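Local coordinates for protein 3-oxo-glucose-6-phosphate:glutamate aminotransferase (Bacillus subtilis subsp. subtilis, PDB 4K2I) that catalyses the reversible pyridoxal phosphate-dependent transfer of an amino group from glutamate to 3-dehydroglucose 6-phosphate, giving kanosamine 6-phosphate for antibiotic biosynthesis, at residues E145-A150 with I168-N173; V221-C226 with D239-S244; I272-H277 with I289-N294. One frame throughout, in Å; residues are numbered along the deposited sequence.

Contact 1. Residues E145-A150 with I168-N173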
loop_
_atom_site.group_PDB
_atom_site.type_symbol
_atom_site.label_atom_id
_atom_site.label_comp_id
_atom_site.label_asym_id
_atom_site.label_seq_id
_atom_site.Cartn_x
_atom_site.Cartn_y
_atom_site.Cartn_z
ATOM N N GLU B 145 23.480 13.503 -1.396
ATOM C CA GLU B 145 22.648 14.690 -1.544
ATOM C C GLU B 145 21.739 14.643 -2.791
ATOM O O GLU B 145 22.139 14.197 -3.874
ATOM C CB GLU B 145 23.507 15.967 -1.497
ATOM C CG GLU B 145 24.126 16.218 -0.113
ATOM C CD GLU B 145 25.129 17.376 -0.069
ATOM O OE1 GLU B 145 25.396 18.015 -1.112
ATOM O OE2 GLU B 145 25.659 17.645 1.029
ATOM N N VAL B 146 20.510 15.101 -2.600
ATOM C CA VAL B 146 19.497 15.150 -3.644
ATOM C C VAL B 146 19.001 16.575 -3.778
ATOM O O VAL B 146 18.389 17.110 -2.851
ATOM C CB VAL B 146 18.291 14.294 -3.249
ATOM C CG1 VAL B 146 17.161 14.428 -4.287
ATOM C CG2 VAL B 146 18.716 12.855 -3.060
ATOM N N ILE B 147 19.269 17.195 -4.918
ATOM C CA ILE B 147 18.838 18.562 -5.155
ATOM C C ILE B 147 17.360 18.569 -5.574
ATOM O O ILE B 147 16.955 17.812 -6.451
ATOM C CB ILE B 147 19.740 19.259 -6.233
ATOM C CG1 ILE B 147 21.119 19.583 -5.640
ATOM C CG2 ILE B 147 19.088 20.536 -6.731
ATOM C CD1 ILE B 147 22.189 20.025 -6.664
ATOM N N MET B 148 16.561 19.418 -4.942
ATOM C CA MET B 148 15.110 19.402 -5.145
ATOM C C MET B 148 14.497 20.752 -4.737
ATOM O O MET B 148 15.162 21.554 -4.086
ATOM C CB MET B 148 14.484 18.247 -4.339
ATOM C CG MET B 148 14.742 18.305 -2.835
ATOM S SD MET B 148 14.029 16.920 -1.921
ATOM C CE MET B 148 12.279 17.235 -2.105
ATOM N N PRO B 149 13.235 21.018 -5.133
ATOM C CA PRO B 149 12.604 22.249 -4.660
ATOM C C PRO B 149 12.001 22.062 -3.254
ATOM O O PRO B 149 11.852 20.925 -2.780
ATOM C CB PRO B 149 11.495 22.475 -5.685
ATOM C CG PRO B 149 11.066 21.087 -6.043
ATOM C CD PRO B 149 12.334 20.246 -6.012
ATOM N N ALA B 150 11.661 23.163 -2.590
ATOM C CA ALA B 150 11.118 23.081 -1.234
ATOM C C ALA B 150 9.600 23.278 -1.181
ATOM O O ALA B 150 9.001 23.259 -0.098
ATOM C CB ALA B 150 11.839 24.085 -0.294
ATOM N N ILE B 168 18.712 18.799 -0.586
ATOM C CA ILE B 168 19.399 20.069 -0.725
ATOM C C ILE B 168 18.440 20.959 -1.505
ATOM O O ILE B 168 18.210 20.729 -2.680
ATOM C CB ILE B 168 20.748 19.890 -1.464
ATOM C CG1 ILE B 168 21.714 19.059 -0.604
ATOM C CG2 ILE B 168 21.371 21.238 -1.824
ATOM C CD1 ILE B 168 22.160 19.743 0.686
ATOM N N TYR B 169 17.844 21.941 -0.831
ATOM C CA TYR B 169 16.807 22.760 -1.447
ATOM C C TYR B 169 17.377 23.891 -2.291
ATOM O O TYR B 169 18.379 24.517 -1.931
ATOM C CB TYR B 169 15.817 23.291 -0.391
ATOM C CG TYR B 169 15.162 22.159 0.361
ATOM C CD1 TYR B 169 14.196 21.354 -0.252
ATOM C CD2 TYR B 169 15.546 21.851 1.655
ATOM C CE1 TYR B 169 13.624 20.285 0.418
ATOM C CE2 TYR B 169 14.971 20.790 2.336
ATOM C CZ TYR B 169 14.012 20.015 1.712
ATOM O OH TYR B 169 13.446 18.968 2.394
ATOM N N VAL B 170 16.705 24.141 -3.411
ATOM C CA VAL B 170 17.109 25.134 -4.390
ATOM C C VAL B 170 15.855 25.890 -4.856
ATOM O O VAL B 170 14.772 25.315 -4.911
ATOM C CB VAL B 170 17.865 24.429 -5.546
ATOM C CG1 VAL B 170 17.562 25.033 -6.906
ATOM C CG2 VAL B 170 19.346 24.414 -5.260
ATOM N N ASP B 171 16.003 27.181 -5.154
ATOM C CA ASP B 171 14.887 28.062 -5.511
ATOM C C ASP B 171 14.156 27.644 -6.793
ATOM O O ASP B 171 14.731 27.005 -7.688
ATOM C CB ASP B 171 15.392 29.494 -5.696
ATOM C CG ASP B 171 14.570 30.518 -4.930
ATOM O OD1 ASP B 171 13.484 30.173 -4.399
ATOM O OD2 ASP B 171 15.016 31.684 -4.865
ATOM N N ILE B 172 12.891 28.043 -6.878
ATOM C CA ILE B 172 12.076 27.775 -8.051
ATOM C C ILE B 172 12.040 28.969 -8.989
ATOM O O ILE B 172 12.404 30.086 -8.620
ATOM C CB ILE B 172 10.619 27.507 -7.662
ATOM C CG1 ILE B 172 10.041 28.714 -6.906
ATOM C CG2 ILE B 172 10.505 26.246 -6.855
ATOM C CD1 ILE B 172 8.541 28.695 -6.749
ATOM N N ASN B 173 11.589 28.724 -10.211
ATOM C CA ASN B 173 11.122 29.802 -11.058
ATOM C C ASN B 173 9.762 30.279 -10.520
ATOM O O ASN B 173 8.824 29.494 -10.429
ATOM C CB ASN B 173 11.012 29.311 -12.502
ATOM C CG ASN B 173 10.488 30.375 -13.441
ATOM O OD1 ASN B 173 9.442 30.974 -13.202
ATOM N ND2 ASN B 173 11.217 30.612 -14.523
HETATM O O HOH W 1 12.330 25.667 -3.698
#

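Contact 2. Residues V221-C226 with D239-S244. With PMP (4'-deoxy-4'-aminopyridoxal-5'-phosphate), chain M.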
loop_
_atom_site.group_PDB
_atom_site.type_symbol
_atom_site.label_atom_id
_atom_site.label_comp_id
_atom_site.label_asym_id
_atom_site.label_seq_id
_atom_site.Cartn_x
_atom_site.Cartn_y
_atom_site.Cartn_z
ATOM N N VAL B 221 19.053 11.541 -12.691
ATOM C CA VAL B 221 17.817 12.313 -12.652
ATOM C C VAL B 221 16.585 11.425 -12.411
ATOM O O VAL B 221 16.264 10.536 -13.205
ATOM C CB VAL B 221 17.635 13.160 -13.930
ATOM C CG1 VAL B 221 16.359 13.951 -13.861
ATOM C CG2 VAL B 221 18.825 14.101 -14.124
ATOM N N ILE B 222 15.906 11.660 -11.297
ATOM C CA ILE B 222 14.646 10.981 -11.032
ATOM C C ILE B 222 13.587 12.055 -10.874
ATOM O O ILE B 222 13.737 12.967 -10.066
ATOM C CB ILE B 222 14.741 10.090 -9.781
ATOM C CG1 ILE B 222 13.361 9.573 -9.379
ATOM C CG2 ILE B 222 15.418 10.853 -8.620
ATOM C CD1 ILE B 222 13.400 8.406 -8.385
ATOM N N GLU B 223 12.538 11.990 -11.680
ATOM C CA GLU B 223 11.547 13.056 -11.653
ATOM C C GLU B 223 10.291 12.652 -10.907
ATOM O O GLU B 223 9.814 11.512 -11.008
ATOM C CB GLU B 223 11.202 13.535 -13.062
ATOM C CG GLU B 223 10.585 12.465 -13.920
ATOM C CD GLU B 223 10.367 12.913 -15.346
ATOM O OE1 GLU B 223 10.152 12.018 -16.186
ATOM O OE2 GLU B 223 10.387 14.142 -15.624
ATOM N N ASP B 224 9.777 13.592 -10.126
ATOM C CA ASP B 224 8.518 13.401 -9.435
ATOM C C ASP B 224 7.431 13.931 -10.357
ATOM O O ASP B 224 7.150 15.134 -10.376
ATOM C CB ASP B 224 8.519 14.147 -8.092
ATOM C CG ASP B 224 7.215 13.984 -7.322
ATOM O OD1 ASP B 224 6.227 13.482 -7.898
ATOM O OD2 ASP B 224 7.174 14.371 -6.135
ATOM N N ALA B 225 6.825 13.027 -11.120
ATOM C CA ALA B 225 5.735 13.381 -12.026
ATOM C C ALA B 225 4.412 12.887 -11.461
ATOM O O ALA B 225 3.475 12.588 -12.206
ATOM C CB ALA B 225 5.977 12.768 -13.398
ATOM N N CYS B 226 4.327 12.796 -10.137
ATOM C CA CYS B 226 3.117 12.279 -9.518
ATOM C C CYS B 226 1.852 13.068 -9.878
ATOM O O CYS B 226 0.759 12.507 -9.876
ATOM C CB CYS B 226 3.298 12.111 -8.010
ATOM S SG CYS B 226 4.487 10.774 -7.658
ATOM N N ASP B 239 16.288 9.530 -15.857
ATOM C CA ASP B 239 16.641 8.127 -15.663
ATOM C C ASP B 239 15.445 7.346 -15.113
ATOM O O ASP B 239 15.176 6.236 -15.543
ATOM C CB ASP B 239 17.841 7.982 -14.738
ATOM C CG ASP B 239 19.049 8.714 -15.253
ATOM O OD1 ASP B 239 19.650 8.235 -16.241
ATOM O OD2 ASP B 239 19.391 9.772 -14.686
ATOM N N ILE B 240 14.732 7.942 -14.165
ATOM C CA ILE B 240 13.521 7.340 -13.619
ATOM C C ILE B 240 12.373 8.343 -13.576
ATOM O O ILE B 240 12.553 9.487 -13.163
ATOM C CB ILE B 240 13.757 6.773 -12.199
ATOM C CG1 ILE B 240 14.617 5.511 -12.275
ATOM C CG2 ILE B 240 12.426 6.462 -11.495
ATOM C CD1 ILE B 240 14.568 4.687 -11.039
ATOM N N THR B 241 11.194 7.908 -14.012
ATOM C CA THR B 241 9.973 8.685 -13.839
ATOM C C THR B 241 9.070 8.036 -12.782
ATOM O O THR B 241 8.869 6.823 -12.798
ATOM C CB THR B 241 9.189 8.786 -15.151
ATOM O OG1 THR B 241 10.012 9.386 -16.165
ATOM C CG2 THR B 241 7.906 9.616 -14.950
ATOM N N THR B 242 8.524 8.836 -11.869
ATOM C CA THR B 242 7.608 8.315 -10.863
ATOM C C THR B 242 6.214 8.910 -11.029
ATOM O O THR B 242 6.069 10.091 -11.312
ATOM C CB THR B 242 8.113 8.567 -9.417
ATOM O OG1 THR B 242 8.192 9.976 -9.164
ATOM C CG2 THR B 242 9.484 7.937 -9.211
ATOM N N LEU B 243 5.197 8.076 -10.838
ATOM C CA LEU B 243 3.805 8.484 -10.964
ATOM C C LEU B 243 3.052 8.092 -9.696
ATOM O O LEU B 243 3.460 7.172 -8.997
ATOM C CB LEU B 243 3.148 7.793 -12.167
ATOM C CG LEU B 243 3.681 8.161 -13.565
ATOM C CD1 LEU B 243 3.101 7.242 -14.624
ATOM C CD2 LEU B 243 3.380 9.618 -13.903
ATOM N N SER B 244 1.976 8.820 -9.401
ATOM C CA SER B 244 1.011 8.432 -8.379
ATOM C C SER B 244 -0.350 8.167 -9.024
ATOM O O SER B 244 -0.747 8.883 -9.950
ATOM C CB SER B 244 0.835 9.535 -7.346
ATOM O OG SER B 244 -0.296 9.251 -6.545
HETATM N N1 PMP M . 4.676 13.863 -5.117
HETATM C C2 PMP M . 3.679 14.789 -5.329
HETATM C C2A PMP M . 4.041 16.081 -6.025
HETATM C C3 PMP M . 2.373 14.487 -4.886
HETATM O O3 PMP M . 1.327 15.351 -5.055
HETATM C C4 PMP M . 2.103 13.287 -4.247
HETATM C C4A PMP M . 0.665 12.998 -3.772
HETATM N N4A PMP M . -0.104 14.204 -3.428
HETATM C C5 PMP M . 3.152 12.373 -4.048
HETATM C C6 PMP M . 4.423 12.678 -4.487
HETATM C C5A PMP M . 2.945 11.050 -3.364
HETATM O O4P PMP M . 2.092 10.230 -4.111
HETATM P P PMP M . 1.255 9.067 -3.383
HETATM O O1P PMP M . 2.148 8.400 -2.366
HETATM O O2P PMP M . 0.713 8.091 -4.431
HETATM O O3P PMP M . 0.122 9.745 -2.585
#

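Contact 3. Residues I272-H277 with I289-N294. With PMP (4'-deoxy-4'-aminopyridoxal-5'-phosphate), chain C.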
loop_
_atom_site.group_PDB
_atom_site.type_symbol
_atom_site.label_atom_id
_atom_site.label_comp_id
_atom_site.label_asym_id
_atom_site.label_seq_id
_atom_site.Cartn_x
_atom_site.Cartn_y
_atom_site.Cartn_z
ATOM N N ILE B 272 12.348 -3.746 -9.224
ATOM C CA ILE B 272 11.562 -4.931 -8.902
ATOM C C ILE B 272 12.058 -5.586 -7.611
ATOM O O ILE B 272 11.253 -5.938 -6.739
ATOM C CB ILE B 272 11.512 -5.931 -10.078
ATOM C CG1 ILE B 272 10.837 -5.266 -11.282
ATOM C CG2 ILE B 272 10.746 -7.189 -9.683
ATOM C CD1 ILE B 272 10.876 -6.085 -12.580
ATOM N N GLN B 273 13.377 -5.707 -7.463
ATOM C CA GLN B 273 13.929 -6.335 -6.272
ATOM C C GLN B 273 13.581 -5.544 -5.009
ATOM O O GLN B 273 13.169 -6.134 -4.012
ATOM C CB GLN B 273 15.448 -6.535 -6.402
ATOM C CG GLN B 273 15.836 -7.494 -7.530
ATOM C CD GLN B 273 17.294 -7.383 -7.916
ATOM O OE1 GLN B 273 17.997 -6.487 -7.462
ATOM N NE2 GLN B 273 17.756 -8.297 -8.758
ATOM N N PHE B 274 13.753 -4.221 -5.048
ATOM C CA PHE B 274 13.391 -3.377 -3.910
ATOM C C PHE B 274 11.883 -3.389 -3.644
ATOM O O PHE B 274 11.453 -3.244 -2.504
ATOM C CB PHE B 274 13.893 -1.932 -4.076
ATOM C CG PHE B 274 15.316 -1.720 -3.611
ATOM C CD1 PHE B 274 15.630 -1.739 -2.258
ATOM C CD2 PHE B 274 16.336 -1.497 -4.533
ATOM C CE1 PHE B 274 16.937 -1.551 -1.822
ATOM C CE2 PHE B 274 17.638 -1.303 -4.112
ATOM C CZ PHE B 274 17.943 -1.333 -2.747
ATOM N N SER B 275 11.085 -3.579 -4.691
ATOM C CA SER B 275 9.631 -3.478 -4.559
ATOM C C SER B 275 9.062 -4.724 -3.893
ATOM O O SER B 275 7.925 -4.733 -3.429
ATOM C CB SER B 275 8.968 -3.291 -5.934
ATOM O OG SER B 275 8.884 -4.533 -6.633
ATOM N N TYR B 276 9.845 -5.793 -3.873
ATOM C CA TYR B 276 9.351 -7.042 -3.313
ATOM C C TYR B 276 10.432 -7.804 -2.534
ATOM O O TYR B 276 10.994 -8.792 -3.025
ATOM C CB TYR B 276 8.713 -7.908 -4.409
ATOM C CG TYR B 276 7.886 -9.030 -3.844
ATOM C CD1 TYR B 276 6.833 -8.765 -2.978
ATOM C CD2 TYR B 276 8.161 -10.359 -4.162
ATOM C CE1 TYR B 276 6.071 -9.786 -2.448
ATOM C CE2 TYR B 276 7.402 -11.395 -3.631
ATOM C CZ TYR B 276 6.358 -11.096 -2.775
ATOM O OH TYR B 276 5.598 -12.102 -2.232
ATOM N N HIS B 277 10.743 -7.290 -1.339
ATOM C CA HIS B 277 11.524 -7.996 -0.316
ATOM C C HIS B 277 12.980 -8.312 -0.659
ATOM O O HIS B 277 13.615 -9.094 0.045
ATOM C CB HIS B 277 10.811 -9.286 0.102
ATOM C CG HIS B 277 9.532 -9.044 0.829
ATOM N ND1 HIS B 277 9.481 -8.376 2.033
ATOM C CD2 HIS B 277 8.251 -9.347 0.510
ATOM C CE1 HIS B 277 8.223 -8.292 2.432
ATOM N NE2 HIS B 277 7.457 -8.875 1.527
ATOM N N ILE B 289 19.456 -9.101 -2.847
ATOM C CA ILE B 289 19.992 -7.880 -2.239
ATOM C C ILE B 289 19.703 -7.861 -0.739
ATOM O O ILE B 289 18.878 -8.629 -0.264
ATOM C CB ILE B 289 19.454 -6.601 -2.913
ATOM C CG1 ILE B 289 17.925 -6.632 -2.944
ATOM C CG2 ILE B 289 20.052 -6.441 -4.323
ATOM C CD1 ILE B 289 17.279 -5.300 -3.298
ATOM N N ASN B 290 20.388 -6.994 -0.001
ATOM C CA ASN B 290 20.273 -6.959 1.458
ATOM C C ASN B 290 18.845 -6.912 2.017
ATOM O O ASN B 290 18.540 -7.598 2.994
ATOM C CB ASN B 290 21.109 -5.813 2.024
ATOM C CG ASN B 290 22.583 -5.996 1.742
ATOM O OD1 ASN B 290 23.003 -7.069 1.294
ATOM N ND2 ASN B 290 23.383 -4.962 2.009
ATOM N N PHE B 291 17.978 -6.106 1.406
ATOM C CA PHE B 291 16.578 -6.054 1.821
ATOM C C PHE B 291 15.695 -5.419 0.767
ATOM O O PHE B 291 16.176 -4.817 -0.196
ATOM C CB PHE B 291 16.421 -5.238 3.103
ATOM C CG PHE B 291 16.733 -3.783 2.923
ATOM C CD1 PHE B 291 15.726 -2.870 2.647
ATOM C CD2 PHE B 291 18.050 -3.328 3.006
ATOM C CE1 PHE B 291 16.015 -1.533 2.467
ATOM C CE2 PHE B 291 18.345 -1.995 2.832
ATOM C CZ PHE B 291 17.318 -1.092 2.562
ATOM N N GLY B 292 14.391 -5.508 0.990
ATOM C CA GLY B 292 13.430 -4.829 0.147
ATOM C C GLY B 292 12.149 -4.566 0.909
ATOM O O GLY B 292 12.050 -4.852 2.107
ATOM N N PHE B 293 11.159 -4.030 0.208
ATOM C CA PHE B 293 9.914 -3.646 0.830
ATOM C C PHE B 293 8.791 -4.551 0.344
ATOM O O PHE B 293 9.024 -5.507 -0.395
ATOM C CB PHE B 293 9.597 -2.184 0.507
ATOM C CG PHE B 293 10.681 -1.216 0.916
ATOM C CD1 PHE B 293 10.720 -0.697 2.199
ATOM C CD2 PHE B 293 11.654 -0.816 0.008
ATOM C CE1 PHE B 293 11.721 0.203 2.580
ATOM C CE2 PHE B 293 12.658 0.076 0.380
ATOM C CZ PHE B 293 12.692 0.588 1.665
ATOM N N ASN B 294 7.574 -4.253 0.782
ATOM C CA ASN B 294 6.395 -4.924 0.281
ATOM C C ASN B 294 5.584 -3.851 -0.402
ATOM O O ASN B 294 4.572 -3.378 0.132
ATOM C CB ASN B 294 5.605 -5.557 1.422
ATOM C CG ASN B 294 4.466 -6.420 0.924
ATOM O OD1 ASN B 294 4.346 -6.665 -0.273
ATOM N ND2 ASN B 294 3.625 -6.888 1.839
HETATM N N1 PMP C . 5.612 -11.720 9.111
HETATM C C2 PMP C . 5.178 -12.987 8.758
HETATM C C2A PMP C . 5.452 -14.166 9.664
HETATM C C3 PMP C . 4.474 -13.166 7.554
HETATM O O3 PMP C . 4.042 -14.416 7.192
HETATM C C4 PMP C . 4.219 -12.078 6.727
HETATM C C4A PMP C . 3.460 -12.283 5.409
HETATM N N4A PMP C . 3.722 -13.597 4.813
HETATM C C5 PMP C . 4.675 -10.808 7.111
HETATM C C6 PMP C . 5.370 -10.650 8.302
HETATM C C5A PMP C . 4.439 -9.592 6.255
HETATM O O4P PMP C . 3.068 -9.299 6.150
HETATM P P PMP C . 2.498 -8.477 4.879
HETATM O O1P PMP C . 3.425 -7.350 4.507
HETATM O O2P PMP C . 1.091 -7.982 5.208
HETATM O O3P PMP C . 2.499 -9.456 3.691
#

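Contact 1. Residues E145-A150 with I168-N173
Ile168 sits between Val146 and Met148 and bonds to both through its backbone. Ile168 N gives a hydrogen to Val146 O at 2.8 Å. Ile168 O accepts from Met148 N at 3.1 Å. Met148 O then takes Val170 N, with an N-H...O angle of 142°. Past this point the chains part, and a water carries the pairing on. It accepts from Ala150 N at 2.8 Å and donates to Val170 O at 2.7 Å. Ala150 O is hydrogen-bonded to Ser385 OG, outside the two segments. Glu145 packs its methylenes against Ile168 CG1, while its OE1 bonds to Thr189 OG1. The side chain of Met148 leaves between its own N and carbonyl carbon (chi1 59°). This sets Met148 alongside the Tyr169 ring, with Met148 CG 4.0 Å from Tyr169 CE1. Met148 SD meets the ring obliquely in a Met-aromatic contact. Pro149 O lies at the ring edge, in plane, and Ala150 CB touches Tyr169 CD1 at 3.6 Å. The two parallel strands are joined through helix 154-162. This is a beta-alpha-beta crossover in the large-domain sheet of a fold-type I PLP aminotransferase.

Contact 2. Residues V221-C226 with D239-S244
Strands 221-224 and 240-244 run parallel, 17° apart, with Ile222, Glu223 and Asp224 level with Ile240, Thr241 and Thr242. They are neighbours in the central seven-stranded sheet of the PLP-dependent aminotransferase fold, and their C-terminal ends reach the cofactor. Val221 N donates almost straight (175°) to Asp239 OD2, which uses its lone pair anti to the other oxygen. The same OD2 forms a salt bridge with Arg211. Glu223 O accepts twice from Thr242, from N at 3.1 Å and from OG1 at 2.9 Å. The hydroxyl reaches back because OG1 sits between the threonine's own N and carbonyl carbon (chi1 63°). The side chains of Glu223 and Thr241 run next to each other on one face of the sheet. Thr241 OG1 donates to Glu223 OE1 at 2.6 Å, and Glu223 OE2 is hydrogen-bonded to His199 NE2. Beside Thr242, Ile222 CD1 packs on Ile240 CG2 at 3.8 Å. Asp224 OD1 accepts from Cys226 N in an Asx turn, which fixes the carboxylate's rotation. Asp224 OD2 lies 2.7 Å from the pyridine N1 of the bound pyridoxamine phosphate and also bonds to Thr156 OG1. Such an aspartate is a hallmark of the fold and probably favours a protonated pyridine nitrogen. At the end of the other strand, Ser244 OG donates to phosphate O2P at 2.6 Å.

Contact 3. Residues I272-H277 with I289-N294
Two backbone hydrogen bonds tie the end of helix 265-275 to the loop 289-294. Phe293 N donates to Phe274 O at 2.8 Å, in a nearly straight bond (168°). His277 N donates to Phe293 O at 2.7 Å. Just before them, Gly292 passes close to the helix end, with Gly292 CA 3.7 Å from Phe274 O.

The apolar contacts gather on Phe274. Ile289 CD1 sits squarely over the centre of the Phe274 ring, 3.8 Å from its centroid, in a CH-pi contact. The methyl gets there because CG1 lies between the isoleucine's N and carbonyl carbon (chi1 53°). CD1 also touches Gln273 CB. Phe291 and Phe293 approach the same ring more loosely. From its own chain, helix 127-137 adds Ile133 and Leu136.

The polar side chains gather at the other end. The His277 ring lies beneath Phe293 O, which is 3.7 Å above its plane. The ring also runs alongside Asn294, and Asn294 CB is 3.8 Å from His277 NE2. Phe153 of the second subunit meets the His277 ring edge-to-face. Tyr276, a substrate-binding residue, has Asn294 OD1 at its ring edge. Asn294 ND2 donates to O1P of a pyridoxamine phosphate at 2.7 Å. Ser244, Gly127 and Thr128 of the second subunit also bind this cofactor. The contact thus places an amide on a cofactor otherwise held by the second subunit, consistent with an active site built by the dimer.

Contacts 1 and 2 belong to one sheet, where strand 192-195 lies between their two strand pairs. Their centres are about 15 Å apart and they do not touch. All three contacts are buried, but contacts 1 and 2 touch no other chain. Contact 2 is nearer the centre of the chain and carries more polar side-chain bonds, some at the cofactor. Contact 1 includes one of the sheet's two outermost strands within the chain, 166-169, and relies on backbone bonds, apolar side chains and one water. Contact 3, centred about 26 Å from the chain's centre, joins a helix end to a loop and is partly covered by the second subunit. Contacts 2 and 3 each bind a cofactor phosphate, but within one chain these are different cofactors.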